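Local coordinates for protein 5'-methylthioadenosine nucleosidase / s-adenosylhomocysteine nucleosidase (Brucella melitensis bv. 1, PDB 4PR3) that is a nucleosidase of the phosphorylase superfamily and, as modelled here, holds adenine in a pocket, at residues R45-L50 with G216-V221; T27-R32 with A224-L229; L126-T131 with C173-Q178. All coordinates share one frame; numbering follows the deposited sequence.

Contact 1. Residues R45-L50 with G216-V221; sequences RHLAKL and GAVARV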
ATOM      1  N   ARG A  45     -12.156  25.666   1.189  1.00 39.42           N
ATOM      2  CA  ARG A  45     -12.896  26.562   0.302  1.00 38.37           C
ATOM      3  C   ARG A  45     -12.090  26.997  -0.921  1.00 36.31           C
ATOM      4  O   ARG A  45     -12.606  27.010  -2.040  1.00 27.67           O
ATOM      5  CB  ARG A  45     -13.369  27.798   1.071  1.00 37.68           C
ATOM      6  CG  ARG A  45     -14.206  27.491   2.304  1.00 47.26           C
ATOM      7  CD  ARG A  45     -14.717  28.763   2.974  1.00 51.38           C
ATOM      8  NE  ARG A  45     -13.641  29.569   3.549  1.00 51.75           N
ATOM      9  CZ  ARG A  45     -13.098  30.630   2.960  1.00 50.67           C
ATOM     10  NH1 ARG A  45     -13.528  31.022   1.767  1.00 49.75           N
ATOM     11  NH2 ARG A  45     -12.126  31.299   3.563  1.00 48.33           N
ATOM     12  N   HIS A  46     -10.829  27.362  -0.702  1.00 37.61           N
ATOM     13  CA  HIS A  46      -9.972  27.847  -1.781  1.00 34.47           C
ATOM     14  C   HIS A  46      -9.621  26.752  -2.790  1.00 31.53           C
ATOM     15  O   HIS A  46      -9.572  27.001  -3.994  1.00 28.61           O
ATOM     16  CB  HIS A  46      -8.693  28.467  -1.218  1.00 38.69           C
ATOM     17  CG  HIS A  46      -8.925  29.715  -0.425  1.00 42.02           C
ATOM     18  ND1 HIS A  46      -9.304  29.696   0.900  1.00 42.79           N
ATOM     19  CD2 HIS A  46      -8.825  31.020  -0.768  1.00 45.10           C
ATOM     20  CE1 HIS A  46      -9.428  30.936   1.339  1.00 49.74           C
ATOM     21  NE2 HIS A  46      -9.143  31.760   0.345  1.00 52.63           N
ATOM     22  N   LEU A  47      -9.373  25.543  -2.296  1.00 31.01           N
ATOM     23  CA  LEU A  47      -9.093  24.411  -3.172  1.00 28.00           C
ATOM     24  C   LEU A  47     -10.349  23.990  -3.924  1.00 27.86           C
ATOM     25  O   LEU A  47     -10.275  23.502  -5.053  1.00 25.73           O
ATOM     26  CB  LEU A  47      -8.531  23.230  -2.375  1.00 29.38           C
ATOM     27  CG  LEU A  47      -7.061  23.321  -1.958  1.00 24.26           C
ATOM     28  CD1 LEU A  47      -6.681  22.161  -1.050  1.00 26.37           C
ATOM     29  CD2 LEU A  47      -6.166  23.356  -3.186  1.00 20.27           C
ATOM     30  N   ALA A  48     -11.501  24.189  -3.292  1.00 31.03           N
ATOM     31  CA  ALA A  48     -12.782  23.840  -3.898  1.00 30.67           C
ATOM     32  C   ALA A  48     -13.036  24.648  -5.167  1.00 31.01           C
ATOM     33  O   ALA A  48     -13.727  24.189  -6.078  1.00 30.94           O
ATOM     34  CB  ALA A  48     -13.914  24.041  -2.902  1.00 25.77           C
ATOM     35  N   LYS A  49     -12.473  25.851  -5.222  1.00 28.37           N
ATOM     36  CA  LYS A  49     -12.598  26.693  -6.405  1.00 28.50           C
ATOM     37  C   LYS A  49     -11.794  26.136  -7.579  1.00 24.21           C
ATOM     38  O   LYS A  49     -12.204  26.253  -8.732  1.00 22.60           O
ATOM     39  CB  LYS A  49     -12.176  28.135  -6.096  1.00 25.93           C
ATOM     40  CG  LYS A  49     -13.187  28.906  -5.249  1.00 32.17           C
ATOM     41  CD  LYS A  49     -12.814  30.381  -5.095  1.00 35.77           C
ATOM     42  CE  LYS A  49     -11.661  30.575  -4.117  1.00 47.76           C
ATOM     43  NZ  LYS A  49     -11.351  32.017  -3.873  1.00 41.55           N
ATOM     44  N   LEU A  50     -10.652  25.524  -7.277  1.00 24.96           N
ATOM     45  CA  LEU A  50      -9.732  25.043  -8.309  1.00 19.31           C
ATOM     46  C   LEU A  50     -10.082  23.690  -8.937  1.00 20.82           C
ATOM     47  O   LEU A  50      -9.968  23.525 -10.149  1.00 20.45           O
ATOM     48  CB  LEU A  50      -8.300  25.021  -7.770  1.00 19.09           C
ATOM     49  CG  LEU A  50      -7.782  26.375  -7.279  1.00 20.55           C
ATOM     50  CD1 LEU A  50      -6.437  26.222  -6.597  1.00 19.32           C
ATOM     51  CD2 LEU A  50      -7.691  27.359  -8.430  1.00 19.33           C
ATOM     52  N   GLY A 216      -2.715  28.443  -3.643  1.00 16.32           N
ATOM     53  CA  GLY A 216      -1.748  29.306  -4.291  1.00 15.18           C
ATOM     54  C   GLY A 216      -0.715  28.496  -5.048  1.00 15.10           C
ATOM     55  O   GLY A 216      -0.330  28.849  -6.161  1.00 14.04           O
ATOM     56  N   ALA A 217      -0.272  27.397  -4.445  1.00 14.88           N
ATOM     57  CA  ALA A 217       0.694  26.512  -5.084  1.00 13.83           C
ATOM     58  C   ALA A 217       0.096  25.832  -6.310  1.00 11.22           C
ATOM     59  O   ALA A 217       0.762  25.690  -7.333  1.00 12.99           O
ATOM     60  CB  ALA A 217       1.199  25.475  -4.095  1.00 13.30           C
ATOM     61  N   VAL A 218      -1.161  25.414  -6.201  1.00 12.48           N
ATOM     62  CA  VAL A 218      -1.855  24.755  -7.305  1.00 11.52           C
ATOM     63  C   VAL A 218      -1.950  25.684  -8.508  1.00 11.06           C
ATOM     64  O   VAL A 218      -1.723  25.266  -9.645  1.00 13.21           O
ATOM     65  CB  VAL A 218      -3.259  24.258  -6.882  1.00 13.23           C
ATOM     66  CG1 VAL A 218      -4.103  23.903  -8.095  1.00 11.37           C
ATOM     67  CG2 VAL A 218      -3.135  23.066  -5.949  1.00 11.77           C
ATOM     68  N   ALA A 219      -2.266  26.949  -8.247  1.00 10.36           N
ATOM     69  CA  ALA A 219      -2.292  27.972  -9.285  1.00 10.94           C
ATOM     70  C   ALA A 219      -0.958  28.067 -10.032  1.00 11.76           C
ATOM     71  O   ALA A 219      -0.932  28.219 -11.254  1.00 12.32           O
ATOM     72  CB  ALA A 219      -2.664  29.317  -8.691  1.00  8.42           C
ATOM     73  N   ARG A 220       0.145  27.966  -9.299  1.00 10.77           N
ATOM     74  CA  ARG A 220       1.466  28.048  -9.914  1.00 14.35           C
ATOM     75  C   ARG A 220       1.801  26.795 -10.718  1.00 12.67           C
ATOM     76  O   ARG A 220       2.527  26.862 -11.709  1.00 16.71           O
ATOM     77  CB  ARG A 220       2.547  28.305  -8.862  1.00 13.15           C
ATOM     78  CG  ARG A 220       2.213  29.440  -7.913  1.00 19.06           C
ATOM     79  CD  ARG A 220       3.382  29.774  -7.010  1.00 22.68           C
ATOM     80  NE  ARG A 220       4.376  30.575  -7.712  1.00 38.69           N
ATOM     81  CZ  ARG A 220       4.434  31.901  -7.660  1.00 44.71           C
ATOM     82  NH1 ARG A 220       3.556  32.577  -6.930  1.00 44.47           N
ATOM     83  NH2 ARG A 220       5.373  32.549  -8.335  1.00 46.90           N
ATOM     84  N   VAL A 221       1.274  25.652 -10.291  1.00  9.62           N
ATOM     85  CA  VAL A 221       1.519  24.404 -11.003  1.00  9.90           C
ATOM     86  C   VAL A 221       0.767  24.376 -12.330  1.00 11.62           C
ATOM     87  O   VAL A 221       1.340  24.040 -13.368  1.00 10.16           O
ATOM     88  CB  VAL A 221       1.134  23.167 -10.161  1.00 10.74           C
ATOM     89  CG1 VAL A 221       1.304  21.896 -10.978  1.00  8.10           C
ATOM     90  CG2 VAL A 221       1.974  23.104  -8.893  1.00  8.61           C
TER
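Val218 receives two leucines of the short helix 45-50, one on each of its methyl branches. Leu50 makes the closer approach: its CD1 lies 3.6 Å from Val218 CG1 and 3.7 Å from Val218 CB. The two side chains slide past each other in opposite directions, so the leucine methyl rests alongside the valine branch. Leu47 meets the other branch, with its CD2 4.1 Å from Val218 CG2. Here the side chains cross at about a right angle. Val218 offers both methyls because CG1 lies anti to the backbone N (chi1 165°), which leaves CG2 beside that nitrogen. Leu47 and Leu50 are three positions apart, so they come from neighbouring turns on one face of their helix. Leu47 reaches the contact with the end of its side chain, while the first bond of the Leu50 side chain already points toward Val218.

The backbones stay well apart, with Leu50 CA 7.9 Å from Val218 CA. Helix 207-226 also supplies Ala215, which touches Leu47 and Leu50. Phe51, in the loop after helix 45-50, and Leu187 of strand 184-192 pack on Val218, so Val218 touches both the small helix and a strand of the phosphorylase-type fold. Polar bonds reach helix 45-50 from outside: Asp211 OD1 accepts from Leu47 N and Asp211 OD2 pairs with His46 ND1. Near its other end, Leu50 O is bonded to Lys26 NZ. The hydrogen bonds within 45-50 are weak. The adenine is distant, about 14 Å from the side chain of Leu47. Between the two segments the chemistry is wholly apolar. It implies that methyl packing alone provides the grip between them, while the polar links between the same helices come from Asp211, an earlier residue of helix 207-226.

Contact 2. Residues T27-R32 with A224-L229; sequences TVAGKR and AVADGL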
ATOM      1  N   THR A  27      -8.975  19.935 -17.135  1.00 24.78           N
ATOM      2  CA  THR A  27      -8.147  20.155 -18.310  1.00 21.31           C
ATOM      3  C   THR A  27      -7.486  21.519 -18.235  1.00 20.30           C
ATOM      4  O   THR A  27      -8.161  22.546 -18.143  1.00 25.66           O
ATOM      5  CB  THR A  27      -8.954  20.054 -19.615  1.00 23.10           C
ATOM      6  OG1 THR A  27      -9.622  18.787 -19.675  1.00 23.88           O
ATOM      7  CG2 THR A  27      -8.028  20.186 -20.810  1.00 19.34           C
ATOM      8  N   VAL A  28      -6.160  21.521 -18.254  1.00 19.10           N
ATOM      9  CA  VAL A  28      -5.396  22.758 -18.254  1.00 17.98           C
ATOM     10  C   VAL A  28      -4.473  22.768 -19.461  1.00 18.75           C
ATOM     11  O   VAL A  28      -3.569  21.937 -19.562  1.00 19.46           O
ATOM     12  CB  VAL A  28      -4.551  22.902 -16.972  1.00 19.47           C
ATOM     13  CG1 VAL A  28      -3.760  24.202 -16.999  1.00 19.02           C
ATOM     14  CG2 VAL A  28      -5.437  22.841 -15.742  1.00 17.73           C
ATOM     15  N   ALA A  29      -4.720  23.703 -20.376  1.00 18.68           N
ATOM     16  CA  ALA A  29      -3.896  23.873 -21.570  1.00 17.23           C
ATOM     17  C   ALA A  29      -3.731  22.579 -22.366  1.00 16.52           C
ATOM     18  O   ALA A  29      -2.619  22.204 -22.734  1.00 16.48           O
ATOM     19  CB  ALA A  29      -2.537  24.448 -21.197  1.00 16.39           C
ATOM     20  N   GLY A  30      -4.841  21.895 -22.616  1.00 17.41           N
ATOM     21  CA  GLY A  30      -4.822  20.677 -23.405  1.00 19.13           C
ATOM     22  C   GLY A  30      -4.284  19.458 -22.674  1.00 20.76           C
ATOM     23  O   GLY A  30      -4.218  18.369 -23.245  1.00 16.27           O
ATOM     24  N   LYS A  31      -3.896  19.639 -21.415  1.00 19.94           N
ATOM     25  CA  LYS A  31      -3.398  18.534 -20.601  1.00 19.82           C
ATOM     26  C   LYS A  31      -4.425  18.148 -19.540  1.00 17.50           C
ATOM     27  O   LYS A  31      -5.118  19.006 -18.993  1.00 17.24           O
ATOM     28  CB  LYS A  31      -2.073  18.909 -19.933  1.00 16.83           C
ATOM     29  CG  LYS A  31      -0.977  19.324 -20.899  1.00 17.67           C
ATOM     30  CD  LYS A  31      -0.636  18.212 -21.879  1.00 19.56           C
ATOM     31  CE  LYS A  31       0.446  18.659 -22.852  1.00 20.95           C
ATOM     32  NZ  LYS A  31       0.718  17.644 -23.911  1.00 24.04           N
ATOM     33  N   ARG A  32      -4.520  16.857 -19.249  1.00 15.26           N
ATOM     34  CA  ARG A  32      -5.498  16.377 -18.275  1.00 24.41           C
ATOM     35  C   ARG A  32      -4.872  16.093 -16.910  1.00 17.80           C
ATOM     36  O   ARG A  32      -4.008  15.226 -16.779  1.00 14.79           O
ATOM     37  CB  ARG A  32      -6.223  15.142 -18.812  1.00 24.43           C
ATOM     38  CG  ARG A  32      -7.736  15.289 -18.853  1.00 27.27           C
ATOM     39  CD  ARG A  32      -8.329  14.467 -19.978  1.00 30.77           C
ATOM     40  NE  ARG A  32      -7.487  13.321 -20.304  1.00 35.28           N
ATOM     41  CZ  ARG A  32      -7.825  12.367 -21.165  1.00 46.37           C
ATOM     42  NH1 ARG A  32      -8.999  12.418 -21.784  1.00 48.00           N
ATOM     43  NH2 ARG A  32      -6.992  11.362 -21.405  1.00 38.59           N
ATOM     44  N   ALA A 224       2.437  26.385 -14.691  1.00 10.83           N
ATOM     45  CA  ALA A 224       3.634  25.694 -15.153  1.00 12.40           C
ATOM     46  C   ALA A 224       3.291  24.631 -16.190  1.00 11.88           C
ATOM     47  O   ALA A 224       4.055  24.398 -17.125  1.00 12.43           O
ATOM     48  CB  ALA A 224       4.387  25.078 -13.978  1.00  9.91           C
ATOM     49  N   VAL A 225       2.140  23.987 -16.020  1.00 13.99           N
ATOM     50  CA  VAL A 225       1.686  22.981 -16.974  1.00 13.60           C
ATOM     51  C   VAL A 225       1.452  23.640 -18.327  1.00 12.27           C
ATOM     52  O   VAL A 225       1.869  23.122 -19.364  1.00 12.26           O
ATOM     53  CB  VAL A 225       0.407  22.261 -16.491  1.00 13.16           C
ATOM     54  CG1 VAL A 225      -0.216  21.449 -17.620  1.00 12.21           C
ATOM     55  CG2 VAL A 225       0.721  21.367 -15.303  1.00  9.73           C
ATOM     56  N   ALA A 226       0.809  24.801 -18.305  1.00 11.03           N
ATOM     57  CA  ALA A 226       0.593  25.578 -19.520  1.00 12.48           C
ATOM     58  C   ALA A 226       1.921  26.027 -20.130  1.00 15.37           C
ATOM     59  O   ALA A 226       2.016  26.232 -21.338  1.00 15.59           O
ATOM     60  CB  ALA A 226      -0.294  26.778 -19.231  1.00 11.38           C
ATOM     61  N   ASP A 227       2.947  26.151 -19.288  1.00 15.83           N
ATOM     62  CA  ASP A 227       4.267  26.592 -19.727  1.00 12.34           C
ATOM     63  C   ASP A 227       5.121  25.426 -20.206  1.00 15.63           C
ATOM     64  O   ASP A 227       6.293  25.606 -20.535  1.00 18.15           O
ATOM     65  CB  ASP A 227       5.006  27.321 -18.603  1.00 13.52           C
ATOM     66  CG  ASP A 227       4.382  28.654 -18.258  1.00 17.70           C
ATOM     67  OD1 ASP A 227       3.566  29.156 -19.056  1.00 21.05           O
ATOM     68  OD2 ASP A 227       4.719  29.203 -17.189  1.00 22.78           O
ATOM     69  N   GLY A 228       4.540  24.231 -20.243  1.00 14.87           N
ATOM     70  CA  GLY A 228       5.258  23.073 -20.741  1.00 15.44           C
ATOM     71  C   GLY A 228       5.967  22.230 -19.698  1.00 16.22           C
ATOM     72  O   GLY A 228       6.955  21.567 -20.009  1.00 14.00           O
ATOM     73  N   LEU A 229       5.465  22.262 -18.464  1.00 14.34           N
ATOM     74  CA  LEU A 229       6.008  21.443 -17.380  1.00 13.05           C
ATOM     75  C   LEU A 229       6.176  19.975 -17.776  1.00 14.72           C
ATOM     76  O   LEU A 229       7.111  19.310 -17.330  1.00 16.34           O
ATOM     77  CB  LEU A 229       5.126  21.540 -16.132  1.00 14.05           C
ATOM     78  CG  LEU A 229       5.621  20.796 -14.887  1.00 10.89           C
ATOM     79  CD1 LEU A 229       6.892  21.440 -14.356  1.00 10.38           C
ATOM     80  CD2 LEU A 229       4.551  20.748 -13.807  1.00  9.03           C
TER
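A beta hairpin near the N terminus meets the C-terminal end of helix 207-226 here. Ala29, in the hairpin turn, sets its CB 3.7 Å from Ala226 CA. The methyls of the two alanines are also close, CB to CB 3.8 Å, and the backbones approach to 5.2 Å between Ala29 CA and Ala226 CA. Small side chains on both sides permit this. Val225 is the buried member. Its CG1 lies 3.9 Å from Lys31 CB and touches the backbone O of Val28. Lys31 CB and CG lie against Val225 CG1; the bend at chi2 (-60°) then turns the chain beyond CG, and its end leads away.

The hairpin joins strands 26-28 and 31-37 through a type I' turn from Val28 to Lys31. Val28 N bonds to Lys31 O, and Lys31 N to Val28 O at 3.0 Å. On the other side, Gly228, with positive phi, is the first residue to leave helical angles, in a Schellman motif. Gly228 N bonds to Val225 O, and Leu229 N reaches back to Ala224 O at 2.9 Å. Leu33 of strand 31-37 touches both Val28 and Val225. Arg32 turns away from the helix and forms a salt bridge with Asp79.

Contact 3. Residues L126-T131 with C173-Q178; sequences LDLPET and CLRACQ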
ATOM      1  N   LEU A 126      12.995  -4.878  -6.549  1.00 24.84           N
ATOM      2  CA  LEU A 126      12.460  -3.693  -7.192  1.00 26.94           C
ATOM      3  C   LEU A 126      13.618  -2.745  -7.416  1.00 34.52           C
ATOM      4  O   LEU A 126      14.327  -2.397  -6.469  1.00 32.77           O
ATOM      5  CB  LEU A 126      11.413  -3.034  -6.295  1.00 26.22           C
ATOM      6  CG  LEU A 126      10.771  -1.748  -6.813  1.00 26.67           C
ATOM      7  CD1 LEU A 126       9.991  -2.018  -8.091  1.00 26.62           C
ATOM      8  CD2 LEU A 126       9.873  -1.127  -5.753  1.00 18.48           C
ATOM      9  N   ASP A 127      13.820  -2.308  -8.654  1.00 35.84           N
ATOM     10  CA  ASP A 127      14.959  -1.451  -8.890  1.00 38.39           C
ATOM     11  C   ASP A 127      14.431  -0.047  -8.695  1.00 36.80           C
ATOM     12  O   ASP A 127      13.815   0.538  -9.584  1.00 39.16           O
ATOM     13  CB  ASP A 127      15.448  -1.635 -10.330  1.00 44.08           C
ATOM     14  CG  ASP A 127      16.886  -1.189 -10.529  1.00 50.43           C
ATOM     15  OD1 ASP A 127      17.729  -1.470  -9.652  1.00 49.26           O
ATOM     16  OD2 ASP A 127      17.174  -0.563 -11.572  1.00 54.41           O
ATOM     17  N   LEU A 128      14.689   0.477  -7.503  1.00 34.34           N
ATOM     18  CA  LEU A 128      14.402   1.853  -7.148  1.00 24.21           C
ATOM     19  C   LEU A 128      15.388   2.210  -6.047  1.00 23.04           C
ATOM     20  O   LEU A 128      15.736   1.351  -5.235  1.00 25.74           O
ATOM     21  CB  LEU A 128      12.960   1.973  -6.660  1.00 24.73           C
ATOM     22  CG  LEU A 128      12.115   3.130  -7.198  1.00 26.81           C
ATOM     23  CD1 LEU A 128      12.184   3.204  -8.715  1.00 18.57           C
ATOM     24  CD2 LEU A 128      10.675   2.980  -6.738  1.00 20.19           C
ATOM     25  N   PRO A 129      15.835   3.470  -5.986  1.00 23.66           N
ATOM     26  CA  PRO A 129      16.714   3.778  -4.853  1.00 18.17           C
ATOM     27  C   PRO A 129      15.882   3.990  -3.596  1.00 18.43           C
ATOM     28  O   PRO A 129      14.654   3.955  -3.671  1.00 21.36           O
ATOM     29  CB  PRO A 129      17.386   5.081  -5.282  1.00 13.53           C
ATOM     30  CG  PRO A 129      16.388   5.727  -6.195  1.00 17.83           C
ATOM     31  CD  PRO A 129      15.690   4.604  -6.915  1.00 21.58           C
ATOM     32  N   GLU A 130      16.529   4.218  -2.461  1.00 17.00           N
ATOM     33  CA  GLU A 130      15.794   4.409  -1.219  1.00 14.62           C
ATOM     34  C   GLU A 130      15.060   5.738  -1.244  1.00 12.44           C
ATOM     35  O   GLU A 130      13.994   5.883  -0.655  1.00 16.51           O
ATOM     36  CB  GLU A 130      16.731   4.363  -0.018  1.00 19.65           C
ATOM     37  CG  GLU A 130      16.010   4.496   1.300  1.00 19.34           C
ATOM     38  CD  GLU A 130      16.645   5.520   2.205  1.00 26.72           C
ATOM     39  OE1 GLU A 130      17.670   5.194   2.840  1.00 39.87           O
ATOM     40  OE2 GLU A 130      16.119   6.651   2.280  1.00 26.41           O
ATOM     41  N   THR A 131      15.645   6.710  -1.930  1.00 13.21           N
ATOM     42  CA  THR A 131      15.034   8.020  -2.078  1.00 12.17           C
ATOM     43  C   THR A 131      14.706   8.245  -3.549  1.00 12.96           C
ATOM     44  O   THR A 131      15.592   8.246  -4.400  1.00 12.26           O
ATOM     45  CB  THR A 131      15.966   9.124  -1.549  1.00 13.81           C
ATOM     46  OG1 THR A 131      16.014   9.057  -0.118  1.00 18.87           O
ATOM     47  CG2 THR A 131      15.468  10.492  -1.963  1.00 12.82           C
ATOM     48  N   CYS A 173       1.170   6.617  -3.762  1.00  8.68           N
ATOM     49  CA  CYS A 173       0.666   7.222  -4.990  1.00  7.71           C
ATOM     50  C   CYS A 173       1.676   7.058  -6.111  1.00 11.63           C
ATOM     51  O   CYS A 173       1.313   6.764  -7.251  1.00 11.60           O
ATOM     52  CB  CYS A 173       0.374   8.708  -4.783  1.00  7.93           C
ATOM     53  SG  CYS A 173      -0.956   9.058  -3.615  1.00 15.56           S
ATOM     54  N   LEU A 174       2.948   7.248  -5.772  1.00 10.49           N
ATOM     55  CA  LEU A 174       4.033   7.163  -6.738  1.00  8.89           C
ATOM     56  C   LEU A 174       4.097   5.798  -7.402  1.00 10.29           C
ATOM     57  O   LEU A 174       4.145   5.698  -8.630  1.00 10.74           O
ATOM     58  CB  LEU A 174       5.370   7.471  -6.066  1.00 11.45           C
ATOM     59  CG  LEU A 174       6.568   7.446  -7.018  1.00 12.26           C
ATOM     60  CD1 LEU A 174       6.375   8.465  -8.131  1.00  9.69           C
ATOM     61  CD2 LEU A 174       7.860   7.705  -6.270  1.00 10.89           C
ATOM     62  N   ARG A 175       4.105   4.747  -6.587  1.00 11.58           N
ATOM     63  CA  ARG A 175       4.202   3.386  -7.101  1.00 10.76           C
ATOM     64  C   ARG A 175       3.002   3.045  -7.972  1.00  8.68           C
ATOM     65  O   ARG A 175       3.126   2.304  -8.943  1.00 10.39           O
ATOM     66  CB  ARG A 175       4.342   2.383  -5.958  1.00  8.12           C
ATOM     67  CG  ARG A 175       5.598   2.570  -5.132  1.00  8.31           C
ATOM     68  CD  ARG A 175       6.860   2.390  -5.971  1.00 10.99           C
ATOM     69  NE  ARG A 175       6.949   1.049  -6.541  1.00 12.63           N
ATOM     70  CZ  ARG A 175       6.933   0.785  -7.844  1.00 17.48           C
ATOM     71  NH1 ARG A 175       6.842   1.774  -8.726  1.00 15.17           N
ATOM     72  NH2 ARG A 175       7.012  -0.469  -8.266  1.00 19.75           N
ATOM     73  N   ALA A 176       1.847   3.601  -7.625  1.00  9.33           N
ATOM     74  CA  ALA A 176       0.641   3.435  -8.427  1.00 10.77           C
ATOM     75  C   ALA A 176       0.777   4.143  -9.777  1.00 13.30           C
ATOM     76  O   ALA A 176       0.401   3.596 -10.814  1.00 14.49           O
ATOM     77  CB  ALA A 176      -0.574   3.953  -7.671  1.00  6.93           C
ATOM     78  N   CYS A 177       1.321   5.357  -9.757  1.00 10.74           N
ATOM     79  CA  CYS A 177       1.515   6.132 -10.978  1.00  9.95           C
ATOM     80  C   CYS A 177       2.594   5.527 -11.873  1.00 11.42           C
ATOM     81  O   CYS A 177       2.458   5.514 -13.095  1.00 13.14           O
ATOM     82  CB  CYS A 177       1.864   7.583 -10.647  1.00  9.91           C
ATOM     83  SG  CYS A 177       0.546   8.502  -9.819  1.00 11.65           S
ATOM     84  N   GLN A 178       3.666   5.030 -11.264  1.00 10.37           N
ATOM     85  CA  GLN A 178       4.739   4.390 -12.015  1.00 10.49           C
ATOM     86  C   GLN A 178       4.250   3.098 -12.649  1.00 13.96           C
ATOM     87  O   GLN A 178       4.712   2.705 -13.721  1.00 15.00           O
ATOM     88  CB  GLN A 178       5.939   4.108 -11.111  1.00  9.98           C
ATOM     89  CG  GLN A 178       6.726   5.350 -10.724  1.00 14.24           C
ATOM     90  CD  GLN A 178       7.855   5.049  -9.753  1.00 17.62           C
ATOM     91  OE1 GLN A 178       7.772   4.118  -8.948  1.00 17.54           O
ATOM     92  NE2 GLN A 178       8.918   5.838  -9.825  1.00 14.23           N
TER
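Arg175 and Gln178, one turn apart on helix 170-180, receive Leu126 and Leu128 from the loop before strand 132-133. Leu174, just before them in sequence, packs on Val106 and Leu184 of the central sheet.

Arg175 follows and carries most of the contact. Its chain is bent at chi2 (-61°) and chi3 (-61°), which curls the guanidinium back beside the helix. Leu126 comes from the opposite direction and lays both methyls against this group. Its CD1 is 3.4 Å from Arg175 NH2, and its CD2 is 3.7 Å from Arg175 NE. Leu128 slides past the same side chain. Its CD2 lies over one face of the guanidinium and 3.9 Å from Arg175 CD. The strongest polar partner of Arg175 belongs to another chain: NE forms a salt bridge with Glu62 OE2 of the second subunit. That glutamate also packs on Leu126.

Gln178 closes the set. Its CB sits in plane at the guanidinium edge. Its OE1 comes to Arg175 NH1 in a weak, bent and doubtful hydrogen bond, with an N-H...O angle of 128°. The same oxygen is 3.8 Å from Leu128 CD2, where the two side chains cross.

Leucine methyls thus lie against an arginine whose charge is paired across chains. The salt bridge to Glu62 of the second subunit places the contact at the subunit interface. Within the phosphorylase-type fold, it joins a long loop to a helix beside the central sheet.

From the N terminus, the chain first forms the hairpin at 27-32. Contact 2 ties it to the end of helix 207-226, closing the longest loop, 192 residues at its nearest ends. Strand 31-37 then leads to helix 45-50, which contact 1 joins to an earlier part of that same long helix. This loop lies within the first. Contact 3 lies within both, linking 126-131 to helix 170-180 over a much shorter span. None of the loops cross. Contacts 1 and 2 share helix 207-226, with centres about 15 Å apart. Contact 3 is on the opposite side of the chain's centre from contact 1, their centres about 27 Å apart, and it adjoins the second subunit.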